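Local coordinates for MetRS related protein (Pyrococcus horikoshii, PDB 2CWP) that probably binds tRNA through an OB-fold domain related to the tRNA-binding part of methionyl-tRNA synthetase, at residues Lys32-Leu37 and Ile48-Asp54; Leu21-Lys27 and Pro58-Gly63; Lys64-Phe68 and Leu98-Glu103; Trp13-Met17 and Val70-Pro74; Leu37-Phe41 and Ile67-Asn71. All coordinates share one frame; numbering follows the deposited sequence.

Contact 1: residues Lys32-Leu37 and Ile48-Asp54; sequences KKLIKL and IVTGIAD
The flat carboxylate of Asp54 has the side chain of Lys33 drawn over one of its faces: Lys33 CE stands 3.3 Å from Asp54 OD2, and CG and CD pass above the same group. Lys33 runs extended beyond CG, which carries NZ just past the carboxylate, so that the salt bridge to OD2 is long at 3.9 Å. Next to it, Lys33 O accepts from Ala53 N (2.9 Å, donor tilted 28° from the carbonyl plane) as the chain turns after Gly51. This turn continues the antiparallel hairpin of strands 35-40 and 45-50 in the OB-fold domain. Ile35 and Thr50 form a hydrogen-bonded pair, as do Leu37 and Ile48, with Lys36 opposite Val49 between them; Ile35 N reaches Thr50 O at 2.7 Å. On the face carrying Ile35, Leu37, Ile48 and Thr50, Ile35 CG1 meets Ala53 CB at 3.6 Å, while Leu37 CD1 lies 4.1 Å from Thr50 CG2. Beside Val49, on the face it shares with Lys36, Leu34 CD2 lies 4.1 Å from Val49 CG1.

Contact 2: residues Leu21-Lys27 and Pro58-Gly63; sequences LVKKAEK and PEELEG
A classic beta bulge in the long first strand of the OB-fold domain, where Lys23 and Lys24 both face Ile38, is met by the loop 58-63, with Glu62 gripping the backbone of Ala25 just after the bulge. Ala25 N donates to Glu62 OE1 at 2.9 Å with an N-H...O angle of 161°; the carboxylate oxygen is approached on its anti side, 28° out of the carboxylate plane. Glu62 CG sits anti to its own carbonyl carbon; this chi1 (-79°) lays CG against Ala25 CB (3.6 Å), and the bend at chi2 then swings the carboxylate so that OE1 meets the amide. Lys24 runs alongside, its CG 3.6 Å from Glu62 OE1, though its ammonium group makes no contact with the carboxylate. An alanine in place of Glu62 would remove this acceptor and would probably leave the Ala25 N-H without its mate and the bulge less firmly tied to the loop. One residue on, Gly63 N donates to Val22 O at 2.9 Å. Packing fills in: Val22 CB rests against the carbonyl oxygen Leu61 O (3.3 Å), and Pro58 CG makes an apolar contact with Lys27 CG at 3.7 Å. The loop joins strand 45-50 to strand 65-69; Pro58 also packs on Ile35 of strand 35-40, and Leu61 on Phe66 of strand 65-69.

Contact 3: residues Lys64-Phe68 and Leu98-Glu103; sequences KKFIF and LIPVPE
Direct hydrogen bonds tie Lys65 to the irregular segment 98-103 at two points. Val101 N donates to Lys65 O at 2.9 Å, almost straight at 173° but from above the carbonyl plane rather than along a lone pair. Lys65 NZ, at the end of a fully extended chain, reaches Glu103 O at 3.0 Å and also binds Val105 O, so two backbone carbonyls hold the ammonium group. Two waters add indirect links. One accepts from Lys65 N and donates to Val101 O and Glu103 OE1; the other accepts from Ile67 N, donates to Ile99 O at 2.6 Å and lies in the plane of the Phe66 ring, at its edge. The carbonyl oxygen Ile99 O itself lies near the plane of the Phe66 ring at its edge, 3.4 Å from CD2. Apolar contacts complete the set. Phe66 CZ meets Leu98 CD1 at 3.8 Å and CE2 meets Pro100 CB at 3.9 Å. Ile67 CG1 and Val101 CG2, 3.8 Å apart, belong to side chains crossing at about a right angle. Strand 65-69 is backbone-paired with strand 17-27, through Phe66 with Gly20 and Phe68 with Lys18, and the 98-103 segment lies beside its beginning, with Val101 also touching Val19.

Contact 4: residues Trp13-Met17 and Val70-Pro74; sequences WKFQM and VNLKP
Asn71 reaches across to the backbone of residues 14-16 with both ends of its side-chain amide. Its ND2 donates to Lys14 O at 2.8 Å, in the plane of that carbonyl, and its OD1 accepts from Gln16 N, also at 2.8 Å, although this N-H arrives 58° out of the amide plane. CG lies between the backbone N and the carbonyl carbon (chi1 70°), a rotamer that turns the amide toward residues 14-16. Gln16 contributes its CB, 3.8 Å from Asn71 OD1, and its amide plane stands 79° from that of Asn71. Val70 finishes the link: its N donates to Gln16 O at 2.8 Å, and its CG2 touches the same oxygen at 3.5 Å. A leucine in place of Asn71 would probably leave Lys14 O and Gln16 N without these partners, with the segment held here mainly by the Val70 N to Gln16 O bond. Since all three hydrogen bonds use main-chain groups of residues 14-16, the chemistry fixes the path of that backbone more than the identity of its side chains.

Contact 5: residues Leu37-Phe41 and Ile67-Asn71; sequences LIVDF and IFVVN
Phe68 points into the interior of the OB-fold barrel, where strand 65-69 looks across at strand 35-40 with no hydrogen bond between the two segments and their nearest CA atoms, those of Val39 and Phe68, 9.2 Å apart. From its base outward, Phe68 CB lies in the plane of the Phe41 ring, at the edge, 3.7 Å from Phe41 CZ. CG and CD1 come next and meet Phe41 CZ and CE2: the edge of Phe41 is turned toward the face of Phe68 in an offset edge-to-face pair, centroids 5.5 Å apart and planes at 83°. CG of Phe68 is anti to the carbonyl carbon (chi1 -64°), and this sends the ring across toward the opposite strand. Its far half is met by Val39: CE1 touches CG1 at 3.7 Å, and CZ lies 3.7 Å from CG2. Val39 CG1 makes a CH-pi contact over the same face that receives Phe41. At the ring edge, CE2 meets Leu37 CD1 at 4.0 Å. Ile48 and Leu86 also pack on Phe68, so strands 45-50 and 85-86 share in this apolar core. The Phe41 ring is in turn sandwiched, with Val39 CG1 over one face and Val70 CG1 over the other, the latter 4.0 Å from the ring centroid.

How the contacts relate
Contacts 1, 2, 3 and 5 all involve the one curled antiparallel sheet, with contact 5 in its core. Contact 5 has its centre only about 6 Å from that of the chain; it shares Leu37 with contact 1 and Ile67 and Phe68 with contact 3. Contacts 1 and 2, with centres about 10 Å apart, are joined by the pairing of strands 17-27 and 35-40, where Lys36 N probably bonds Glu26 O at 2.9 Å. Between contacts 2 and 3, Val22 N and Lys64 O, also 2.9 Å apart, give a similar link. Contact 4 ties down the segment leading into strand 17-27, its centre about 20 Å from that of contact 1, on the opposite side of the chain's centre.

Contact 1: residues Lys32-Leu37 and Ile48-Asp54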
# COMPACT_ATOMS: atom_id res chain seq x y z
N LYS A 32 -10.69 8.99 10.79
CA LYS A 32 -10.76 10.06 9.82
C LYS A 32 -9.75 9.88 8.70
O LYS A 32 -9.94 10.37 7.59
CB LYS A 32 -10.53 11.41 10.50
CG LYS A 32 -11.58 11.75 11.55
CD LYS A 32 -11.47 13.20 11.98
CE LYS A 32 -12.54 13.55 13.01
NZ LYS A 32 -12.49 14.99 13.38
N LYS A 33 -8.68 9.15 8.99
CA LYS A 33 -7.62 8.94 8.01
C LYS A 33 -7.44 7.51 7.51
O LYS A 33 -6.82 7.29 6.47
CB LYS A 33 -6.28 9.38 8.60
CG LYS A 33 -6.19 10.82 9.00
CD LYS A 33 -4.78 11.11 9.47
CE LYS A 33 -4.46 12.59 9.38
NZ LYS A 33 -3.01 12.83 9.65
N LEU A 34 -7.98 6.53 8.23
CA LEU A 34 -7.78 5.14 7.84
C LEU A 34 -8.66 4.59 6.75
O LEU A 34 -9.86 4.84 6.71
CB LEU A 34 -7.87 4.22 9.07
CG LEU A 34 -6.88 4.42 10.21
CD1 LEU A 34 -6.92 3.19 11.11
CD2 LEU A 34 -5.48 4.62 9.69
N ILE A 35 -8.04 3.83 5.85
CA ILE A 35 -8.76 3.17 4.76
C ILE A 35 -8.31 1.71 4.70
O ILE A 35 -7.10 1.41 4.72
CB ILE A 35 -8.46 3.81 3.39
CG1 ILE A 35 -8.89 5.28 3.38
CG2 ILE A 35 -9.19 3.05 2.29
CD1 ILE A 35 -8.68 5.95 2.06
N LYS A 36 -9.28 0.80 4.64
CA LYS A 36 -8.98 -0.62 4.54
C LYS A 36 -9.01 -1.00 3.07
O LYS A 36 -9.94 -0.64 2.36
CB LYS A 36 -10.01 -1.46 5.29
CG LYS A 36 -9.63 -2.93 5.40
CD LYS A 36 -10.61 -3.70 6.30
CE LYS A 36 -11.72 -4.36 5.49
NZ LYS A 36 -11.20 -5.51 4.70
N LEU A 37 -7.97 -1.69 2.63
CA LEU A 37 -7.89 -2.11 1.24
C LEU A 37 -7.84 -3.63 1.14
O LEU A 37 -7.25 -4.30 1.98
CB LEU A 37 -6.62 -1.57 0.59
CG LEU A 37 -6.30 -0.07 0.68
CD1 LEU A 37 -4.81 0.15 0.35
CD2 LEU A 37 -7.21 0.69 -0.27
N ILE A 48 -4.87 -4.52 3.55
CA ILE A 48 -3.89 -3.50 3.85
C ILE A 48 -4.52 -2.18 4.25
O ILE A 48 -5.39 -1.65 3.55
CB ILE A 48 -2.96 -3.27 2.63
CG1 ILE A 48 -2.09 -4.52 2.44
CG2 ILE A 48 -2.12 -2.01 2.83
CD1 ILE A 48 -1.21 -4.50 1.20
N VAL A 49 -4.07 -1.65 5.38
CA VAL A 49 -4.56 -0.38 5.88
C VAL A 49 -3.60 0.76 5.53
O VAL A 49 -2.38 0.61 5.63
CB VAL A 49 -4.75 -0.45 7.42
CG1 VAL A 49 -5.25 0.88 7.95
CG2 VAL A 49 -5.72 -1.58 7.78
N THR A 50 -4.16 1.89 5.11
CA THR A 50 -3.38 3.09 4.78
C THR A 50 -4.12 4.26 5.45
O THR A 50 -5.35 4.26 5.52
CB THR A 50 -3.31 3.32 3.24
OG1 THR A 50 -2.52 4.49 2.97
CG2 THR A 50 -4.70 3.51 2.66
N GLY A 51 -3.39 5.25 5.95
CA GLY A 51 -4.04 6.36 6.63
C GLY A 51 -3.96 7.68 5.89
O GLY A 51 -3.48 8.67 6.43
N ILE A 52 -4.47 7.71 4.67
CA ILE A 52 -4.41 8.92 3.85
C ILE A 52 -5.78 9.52 3.55
O ILE A 52 -5.86 10.52 2.84
CB ILE A 52 -3.71 8.60 2.50
CG1 ILE A 52 -4.50 7.53 1.75
CG2 ILE A 52 -2.29 8.10 2.77
CD1 ILE A 52 -3.78 6.90 0.55
N ALA A 53 -6.84 8.94 4.12
CA ALA A 53 -8.22 9.38 3.88
C ALA A 53 -8.53 10.87 4.05
O ALA A 53 -9.53 11.35 3.55
CB ALA A 53 -9.19 8.55 4.73
N ASP A 54 -7.68 11.59 4.75
CA ASP A 54 -7.92 13.02 4.94
C ASP A 54 -7.46 13.78 3.69
O ASP A 54 -7.83 14.93 3.49
CB ASP A 54 -7.15 13.51 6.16
CG ASP A 54 -5.67 13.20 6.05
OD1 ASP A 54 -5.35 12.11 5.53
OD2 ASP A 54 -4.85 14.04 6.48

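Contact 2: residues Leu21-Lys27 and Pro58-Gly63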
# COMPACT_ATOMS: atom_id res chain seq x y z
N LEU A 21 -3.42 -5.02 -7.00
CA LEU A 21 -4.63 -4.38 -7.51
C LEU A 21 -5.63 -4.17 -6.39
O LEU A 21 -6.00 -5.11 -5.70
CB LEU A 21 -5.29 -5.24 -8.61
CG LEU A 21 -6.74 -4.89 -8.98
CD1 LEU A 21 -6.79 -3.46 -9.52
CD2 LEU A 21 -7.27 -5.89 -10.04
N VAL A 22 -6.05 -2.93 -6.19
CA VAL A 22 -7.01 -2.62 -5.13
C VAL A 22 -8.41 -3.05 -5.55
O VAL A 22 -9.06 -2.38 -6.35
CB VAL A 22 -7.00 -1.12 -4.79
CG1 VAL A 22 -8.05 -0.81 -3.72
CG2 VAL A 22 -5.61 -0.71 -4.32
N LYS A 23 -8.87 -4.18 -5.01
CA LYS A 23 -10.20 -4.70 -5.33
C LYS A 23 -11.27 -3.85 -4.67
O LYS A 23 -12.27 -3.50 -5.28
CB LYS A 23 -10.32 -6.14 -4.86
CG LYS A 23 -9.49 -7.13 -5.65
CD LYS A 23 -10.00 -7.25 -7.07
CE LYS A 23 -9.82 -8.66 -7.60
NZ LYS A 23 -10.38 -8.80 -8.97
N LYS A 24 -11.04 -3.51 -3.41
CA LYS A 24 -11.98 -2.69 -2.66
C LYS A 24 -11.24 -1.81 -1.66
O LYS A 24 -10.17 -2.18 -1.16
CB LYS A 24 -12.99 -3.57 -1.92
CG LYS A 24 -13.90 -2.77 -1.00
CD LYS A 24 -15.13 -3.53 -0.57
CE LYS A 24 -16.14 -2.56 -0.01
NZ LYS A 24 -17.52 -2.98 -0.34
N ALA A 25 -11.83 -0.66 -1.38
CA ALA A 25 -11.26 0.30 -0.45
C ALA A 25 -12.38 1.05 0.27
O ALA A 25 -13.25 1.63 -0.38
CB ALA A 25 -10.37 1.29 -1.22
N GLU A 26 -12.36 1.02 1.59
CA GLU A 26 -13.38 1.72 2.36
C GLU A 26 -12.83 2.25 3.67
O GLU A 26 -12.01 1.60 4.31
CB GLU A 26 -14.58 0.80 2.65
CG GLU A 26 -14.20 -0.57 3.20
CD GLU A 26 -15.39 -1.30 3.81
OE1 GLU A 26 -16.49 -1.26 3.21
OE2 GLU A 26 -15.22 -1.93 4.88
N LYS A 27 -13.29 3.43 4.06
CA LYS A 27 -12.82 4.05 5.29
C LYS A 27 -13.10 3.10 6.44
O LYS A 27 -14.08 2.36 6.41
CB LYS A 27 -13.54 5.38 5.53
CG LYS A 27 -13.36 6.42 4.43
CD LYS A 27 -13.75 7.82 4.92
CE LYS A 27 -12.89 8.23 6.12
NZ LYS A 27 -12.94 9.67 6.44
N PRO A 58 -11.16 7.10 -0.76
CA PRO A 58 -11.18 5.67 -1.10
C PRO A 58 -11.42 5.36 -2.58
O PRO A 58 -10.78 4.46 -3.14
CB PRO A 58 -12.29 5.11 -0.22
CG PRO A 58 -12.28 6.02 0.96
CD PRO A 58 -12.10 7.38 0.34
N GLU A 59 -12.33 6.10 -3.21
CA GLU A 59 -12.64 5.86 -4.61
C GLU A 59 -11.48 6.18 -5.56
O GLU A 59 -11.50 5.81 -6.73
CB GLU A 59 -13.92 6.63 -5.03
CG GLU A 59 -13.84 8.15 -5.05
CD GLU A 59 -14.18 8.80 -3.70
OE1 GLU A 59 -14.33 10.05 -3.69
OE2 GLU A 59 -14.29 8.09 -2.68
N GLU A 60 -10.45 6.87 -5.06
CA GLU A 60 -9.31 7.16 -5.91
C GLU A 60 -8.32 5.99 -5.93
O GLU A 60 -7.36 5.98 -6.71
CB GLU A 60 -8.64 8.45 -5.46
CG GLU A 60 -9.30 9.69 -6.05
CD GLU A 60 -8.78 10.99 -5.46
OE1 GLU A 60 -7.63 11.01 -4.98
OE2 GLU A 60 -9.53 12.00 -5.48
N LEU A 61 -8.55 4.97 -5.10
CA LEU A 61 -7.66 3.81 -5.04
C LEU A 61 -8.28 2.57 -5.67
O LEU A 61 -7.60 1.78 -6.32
CB LEU A 61 -7.30 3.50 -3.59
CG LEU A 61 -6.53 4.60 -2.85
CD1 LEU A 61 -7.16 4.85 -1.50
CD2 LEU A 61 -5.08 4.21 -2.71
N GLU A 62 -9.59 2.40 -5.48
CA GLU A 62 -10.30 1.26 -6.04
C GLU A 62 -10.13 1.13 -7.53
O GLU A 62 -10.30 2.09 -8.26
CB GLU A 62 -11.79 1.36 -5.75
CG GLU A 62 -12.18 0.95 -4.36
CD GLU A 62 -13.55 0.31 -4.31
OE1 GLU A 62 -14.01 0.02 -3.20
OE2 GLU A 62 -14.17 0.11 -5.38
N GLY A 63 -9.81 -0.09 -7.96
CA GLY A 63 -9.64 -0.35 -9.37
C GLY A 63 -8.23 -0.13 -9.88
O GLY A 63 -7.92 -0.52 -11.01

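Contact 3: residues Lys64-Phe68 and Leu98-Glu103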
# COMPACT_ATOMS: atom_id res chain seq x y z
N LYS A 64 -7.37 0.49 -9.08
CA LYS A 64 -6.00 0.75 -9.54
C LYS A 64 -4.94 -0.18 -8.95
O LYS A 64 -5.18 -0.86 -7.95
CB LYS A 64 -5.59 2.19 -9.21
CG LYS A 64 -6.64 3.26 -9.46
CD LYS A 64 -7.04 3.37 -10.91
CE LYS A 64 -7.06 4.84 -11.33
NZ LYS A 64 -7.73 5.70 -10.32
N LYS A 65 -3.77 -0.19 -9.59
CA LYS A 65 -2.63 -0.98 -9.13
C LYS A 65 -1.63 -0.03 -8.47
O LYS A 65 -1.45 1.10 -8.94
CB LYS A 65 -1.94 -1.67 -10.31
CG LYS A 65 -2.82 -2.70 -11.00
CD LYS A 65 -2.07 -3.44 -12.09
CE LYS A 65 -3.01 -4.40 -12.80
NZ LYS A 65 -2.34 -5.12 -13.90
N PHE A 66 -0.99 -0.49 -7.40
CA PHE A 66 -0.00 0.29 -6.67
C PHE A 66 1.10 -0.62 -6.14
O PHE A 66 1.00 -1.85 -6.20
CB PHE A 66 -0.62 1.01 -5.46
CG PHE A 66 -1.73 1.94 -5.81
CD1 PHE A 66 -3.05 1.51 -5.74
CD2 PHE A 66 -1.46 3.23 -6.23
CE1 PHE A 66 -4.10 2.38 -6.09
CE2 PHE A 66 -2.49 4.10 -6.59
CZ PHE A 66 -3.82 3.67 -6.52
N ILE A 67 2.15 0.01 -5.61
CA ILE A 67 3.27 -0.70 -5.03
C ILE A 67 2.94 -0.93 -3.56
O ILE A 67 2.48 -0.02 -2.88
CB ILE A 67 4.52 0.13 -5.08
CG1 ILE A 67 4.79 0.57 -6.52
CG2 ILE A 67 5.67 -0.65 -4.46
CD1 ILE A 67 5.84 1.69 -6.62
N PHE A 68 3.19 -2.13 -3.08
CA PHE A 68 2.93 -2.46 -1.68
C PHE A 68 4.10 -3.26 -1.11
O PHE A 68 4.64 -4.14 -1.80
CB PHE A 68 1.67 -3.36 -1.53
CG PHE A 68 0.38 -2.71 -1.96
CD1 PHE A 68 -0.02 -2.72 -3.29
CD2 PHE A 68 -0.47 -2.14 -1.01
CE1 PHE A 68 -1.26 -2.19 -3.68
CE2 PHE A 68 -1.71 -1.60 -1.38
CZ PHE A 68 -2.11 -1.63 -2.72
N LEU A 98 -0.58 9.71 -4.71
CA LEU A 98 -0.57 8.30 -5.09
C LEU A 98 0.45 8.10 -6.20
O LEU A 98 0.76 9.02 -6.96
CB LEU A 98 -1.94 7.86 -5.62
CG LEU A 98 -3.08 7.79 -4.61
CD1 LEU A 98 -4.33 7.27 -5.30
CD2 LEU A 98 -2.68 6.89 -3.44
N ILE A 99 0.99 6.89 -6.26
CA ILE A 99 1.94 6.51 -7.30
C ILE A 99 1.32 5.26 -7.92
O ILE A 99 1.61 4.13 -7.50
CB ILE A 99 3.35 6.14 -6.75
CG1 ILE A 99 3.99 7.36 -6.06
CG2 ILE A 99 4.25 5.66 -7.91
CD1 ILE A 99 5.32 7.03 -5.37
N PRO A 100 0.43 5.44 -8.90
CA PRO A 100 -0.15 4.23 -9.50
C PRO A 100 0.87 3.52 -10.40
O PRO A 100 1.78 4.15 -10.94
CB PRO A 100 -1.34 4.77 -10.30
CG PRO A 100 -0.88 6.16 -10.72
CD PRO A 100 -0.21 6.67 -9.42
N VAL A 101 0.73 2.21 -10.52
CA VAL A 101 1.58 1.39 -11.38
C VAL A 101 0.85 1.35 -12.74
O VAL A 101 -0.38 1.32 -12.78
CB VAL A 101 1.69 -0.04 -10.78
CG1 VAL A 101 2.39 -0.98 -11.73
CG2 VAL A 101 2.42 0.04 -9.43
N PRO A 102 1.58 1.38 -13.88
CA PRO A 102 0.87 1.33 -15.18
C PRO A 102 -0.07 0.11 -15.24
O PRO A 102 0.21 -0.94 -14.65
CB PRO A 102 2.01 1.21 -16.19
CG PRO A 102 3.14 1.89 -15.51
CD PRO A 102 3.04 1.41 -14.09
N GLU A 103 -1.18 0.25 -15.95
CA GLU A 103 -2.17 -0.83 -16.03
C GLU A 103 -1.59 -2.13 -16.61
O GLU A 103 -2.03 -3.23 -16.24
CB GLU A 103 -3.37 -0.39 -16.86
CG GLU A 103 -4.69 -0.86 -16.32
CD GLU A 103 -5.18 -0.01 -15.17
OE1 GLU A 103 -4.50 0.04 -14.11
OE2 GLU A 103 -6.25 0.62 -15.32
O HOH W 1 -3.14 1.52 -11.99
O HOH W 2 2.40 2.81 -5.36

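Contact 4: residues Trp13-Met17 and Val70-Pro74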
# COMPACT_ATOMS: atom_id res chain seq x y z
N TRP A 13 17.11 -5.39 -0.87
CA TRP A 13 16.51 -6.54 -1.53
C TRP A 13 15.76 -7.50 -0.61
O TRP A 13 14.96 -8.30 -1.09
CB TRP A 13 17.58 -7.36 -2.27
CG TRP A 13 18.19 -6.75 -3.52
CD1 TRP A 13 19.37 -7.12 -4.12
CD2 TRP A 13 17.63 -5.74 -4.36
NE1 TRP A 13 19.57 -6.40 -5.27
CE2 TRP A 13 18.52 -5.55 -5.44
CE3 TRP A 13 16.46 -4.97 -4.30
CZ2 TRP A 13 18.27 -4.63 -6.46
CZ3 TRP A 13 16.22 -4.05 -5.32
CH2 TRP A 13 17.12 -3.89 -6.38
N LYS A 14 16.01 -7.45 0.69
CA LYS A 14 15.30 -8.37 1.57
C LYS A 14 13.84 -7.95 1.72
O LYS A 14 12.98 -8.78 2.01
CB LYS A 14 15.98 -8.47 2.94
CG LYS A 14 16.00 -7.19 3.74
CD LYS A 14 16.76 -7.38 5.03
CE LYS A 14 16.78 -6.10 5.84
NZ LYS A 14 17.28 -6.31 7.23
N PHE A 15 13.55 -6.66 1.55
CA PHE A 15 12.17 -6.20 1.64
C PHE A 15 11.49 -6.53 0.32
O PHE A 15 12.11 -6.46 -0.75
CB PHE A 15 12.12 -4.71 1.93
CG PHE A 15 12.60 -4.35 3.30
CD1 PHE A 15 13.96 -4.28 3.58
CD2 PHE A 15 11.69 -4.17 4.34
CE1 PHE A 15 14.40 -4.03 4.88
CE2 PHE A 15 12.12 -3.92 5.63
CZ PHE A 15 13.48 -3.85 5.90
N GLN A 16 10.23 -6.92 0.39
CA GLN A 16 9.52 -7.29 -0.82
C GLN A 16 8.36 -6.39 -1.15
O GLN A 16 7.40 -6.29 -0.39
CB GLN A 16 9.00 -8.72 -0.73
CG GLN A 16 10.08 -9.75 -0.91
CD GLN A 16 9.48 -11.12 -1.11
OE1 GLN A 16 8.92 -11.70 -0.18
NE2 GLN A 16 9.58 -11.63 -2.33
N MET A 17 8.47 -5.73 -2.29
CA MET A 17 7.42 -4.85 -2.77
C MET A 17 6.86 -5.51 -4.02
O MET A 17 7.62 -6.02 -4.84
CB MET A 17 7.97 -3.46 -3.09
CG MET A 17 8.56 -2.75 -1.89
SD MET A 17 8.95 -1.01 -2.17
CE MET A 17 10.63 -1.13 -2.90
N VAL A 70 5.06 -6.10 1.10
CA VAL A 70 4.30 -7.25 1.60
C VAL A 70 4.94 -8.24 2.59
O VAL A 70 4.28 -9.20 3.01
CB VAL A 70 3.75 -8.09 0.42
CG1 VAL A 70 2.90 -7.21 -0.49
CG2 VAL A 70 4.91 -8.72 -0.36
N ASN A 71 6.20 -8.04 2.96
CA ASN A 71 6.83 -8.97 3.90
C ASN A 71 7.17 -8.28 5.22
O ASN A 71 8.22 -8.53 5.80
CB ASN A 71 8.09 -9.62 3.29
CG ASN A 71 9.26 -8.65 3.12
OD1 ASN A 71 9.07 -7.45 2.90
ND2 ASN A 71 10.47 -9.19 3.19
N LEU A 72 6.26 -7.42 5.67
CA LEU A 72 6.44 -6.71 6.93
C LEU A 72 5.69 -7.43 8.05
O LEU A 72 4.83 -8.27 7.79
CB LEU A 72 5.91 -5.27 6.83
CG LEU A 72 6.57 -4.28 5.86
CD1 LEU A 72 6.01 -2.89 6.14
CD2 LEU A 72 8.07 -4.29 6.02
N LYS A 73 6.02 -7.08 9.29
CA LYS A 73 5.39 -7.66 10.46
C LYS A 73 3.92 -7.21 10.47
O LYS A 73 3.64 -6.00 10.44
CB LYS A 73 6.09 -7.16 11.73
CG LYS A 73 5.85 -8.01 12.97
CD LYS A 73 6.88 -9.13 13.09
CE LYS A 73 8.19 -8.64 13.72
NZ LYS A 73 8.75 -7.44 13.03
N PRO A 74 2.97 -8.16 10.51
CA PRO A 74 1.53 -7.83 10.52
C PRO A 74 1.22 -6.82 11.61
O PRO A 74 1.90 -6.77 12.64
CB PRO A 74 0.87 -9.18 10.78
CG PRO A 74 1.82 -10.16 10.17
CD PRO A 74 3.17 -9.62 10.62

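Contact 5: residues Leu37-Phe41 and Ile67-Asn71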
# COMPACT_ATOMS: atom_id res chain seq x y z
N LEU A 37 -7.97 -1.69 2.63
CA LEU A 37 -7.89 -2.11 1.24
C LEU A 37 -7.84 -3.63 1.14
O LEU A 37 -7.25 -4.30 1.98
CB LEU A 37 -6.62 -1.57 0.59
CG LEU A 37 -6.30 -0.07 0.68
CD1 LEU A 37 -4.81 0.15 0.35
CD2 LEU A 37 -7.21 0.69 -0.27
N ILE A 38 -8.48 -4.17 0.11
CA ILE A 38 -8.44 -5.60 -0.13
C ILE A 38 -7.66 -5.61 -1.44
O ILE A 38 -8.15 -5.17 -2.48
CB ILE A 38 -9.83 -6.20 -0.34
CG1 ILE A 38 -10.65 -6.02 0.94
CG2 ILE A 38 -9.70 -7.68 -0.72
CD1 ILE A 38 -12.09 -6.47 0.81
N VAL A 39 -6.43 -6.10 -1.37
CA VAL A 39 -5.53 -6.09 -2.52
C VAL A 39 -5.22 -7.46 -3.09
O VAL A 39 -4.85 -8.38 -2.35
CB VAL A 39 -4.23 -5.39 -2.12
CG1 VAL A 39 -3.33 -5.19 -3.32
CG2 VAL A 39 -4.59 -4.08 -1.44
N ASP A 40 -5.38 -7.57 -4.40
CA ASP A 40 -5.12 -8.80 -5.13
C ASP A 40 -3.70 -8.78 -5.70
O ASP A 40 -3.41 -7.95 -6.56
CB ASP A 40 -6.13 -8.92 -6.28
CG ASP A 40 -5.95 -10.18 -7.13
OD1 ASP A 40 -4.86 -10.39 -7.69
OD2 ASP A 40 -6.90 -10.96 -7.23
N PHE A 41 -2.83 -9.66 -5.22
CA PHE A 41 -1.45 -9.76 -5.72
C PHE A 41 -1.27 -10.95 -6.67
O PHE A 41 -0.15 -11.43 -6.88
CB PHE A 41 -0.44 -9.91 -4.57
CG PHE A 41 -0.35 -8.71 -3.69
CD1 PHE A 41 -1.11 -8.62 -2.54
CD2 PHE A 41 0.48 -7.65 -4.03
CE1 PHE A 41 -1.05 -7.50 -1.72
CE2 PHE A 41 0.55 -6.53 -3.23
CZ PHE A 41 -0.21 -6.45 -2.07
N ILE A 67 2.15 0.01 -5.61
CA ILE A 67 3.27 -0.70 -5.03
C ILE A 67 2.94 -0.93 -3.56
O ILE A 67 2.48 -0.02 -2.88
CB ILE A 67 4.52 0.13 -5.08
CG1 ILE A 67 4.79 0.57 -6.52
CG2 ILE A 67 5.67 -0.65 -4.46
CD1 ILE A 67 5.84 1.69 -6.62
N PHE A 68 3.19 -2.13 -3.08
CA PHE A 68 2.93 -2.46 -1.68
C PHE A 68 4.10 -3.26 -1.11
O PHE A 68 4.64 -4.14 -1.80
CB PHE A 68 1.67 -3.36 -1.53
CG PHE A 68 0.38 -2.71 -1.96
CD1 PHE A 68 -0.02 -2.72 -3.29
CD2 PHE A 68 -0.47 -2.14 -1.01
CE1 PHE A 68 -1.26 -2.19 -3.68
CE2 PHE A 68 -1.71 -1.60 -1.38
CZ PHE A 68 -2.11 -1.63 -2.72
N VAL A 69 4.51 -2.95 0.12
CA VAL A 69 5.56 -3.71 0.79
C VAL A 69 4.76 -4.85 1.44
O VAL A 69 3.88 -4.57 2.25
CB VAL A 69 6.22 -2.94 1.94
CG1 VAL A 69 7.41 -3.73 2.45
CG2 VAL A 69 6.64 -1.58 1.51
N VAL A 70 5.06 -6.10 1.10
CA VAL A 70 4.30 -7.25 1.60
C VAL A 70 4.94 -8.24 2.59
O VAL A 70 4.28 -9.20 3.01
CB VAL A 70 3.75 -8.09 0.42
CG1 VAL A 70 2.90 -7.21 -0.49
CG2 VAL A 70 4.91 -8.72 -0.36
N ASN A 71 6.20 -8.04 2.96
CA ASN A 71 6.83 -8.97 3.90
C ASN A 71 7.17 -8.28 5.22
O ASN A 71 8.22 -8.53 5.80
CB ASN A 71 8.09 -9.62 3.29
CG ASN A 71 9.26 -8.65 3.12
OD1 ASN A 71 9.07 -7.45 2.90
ND2 ASN A 71 10.47 -9.19 3.19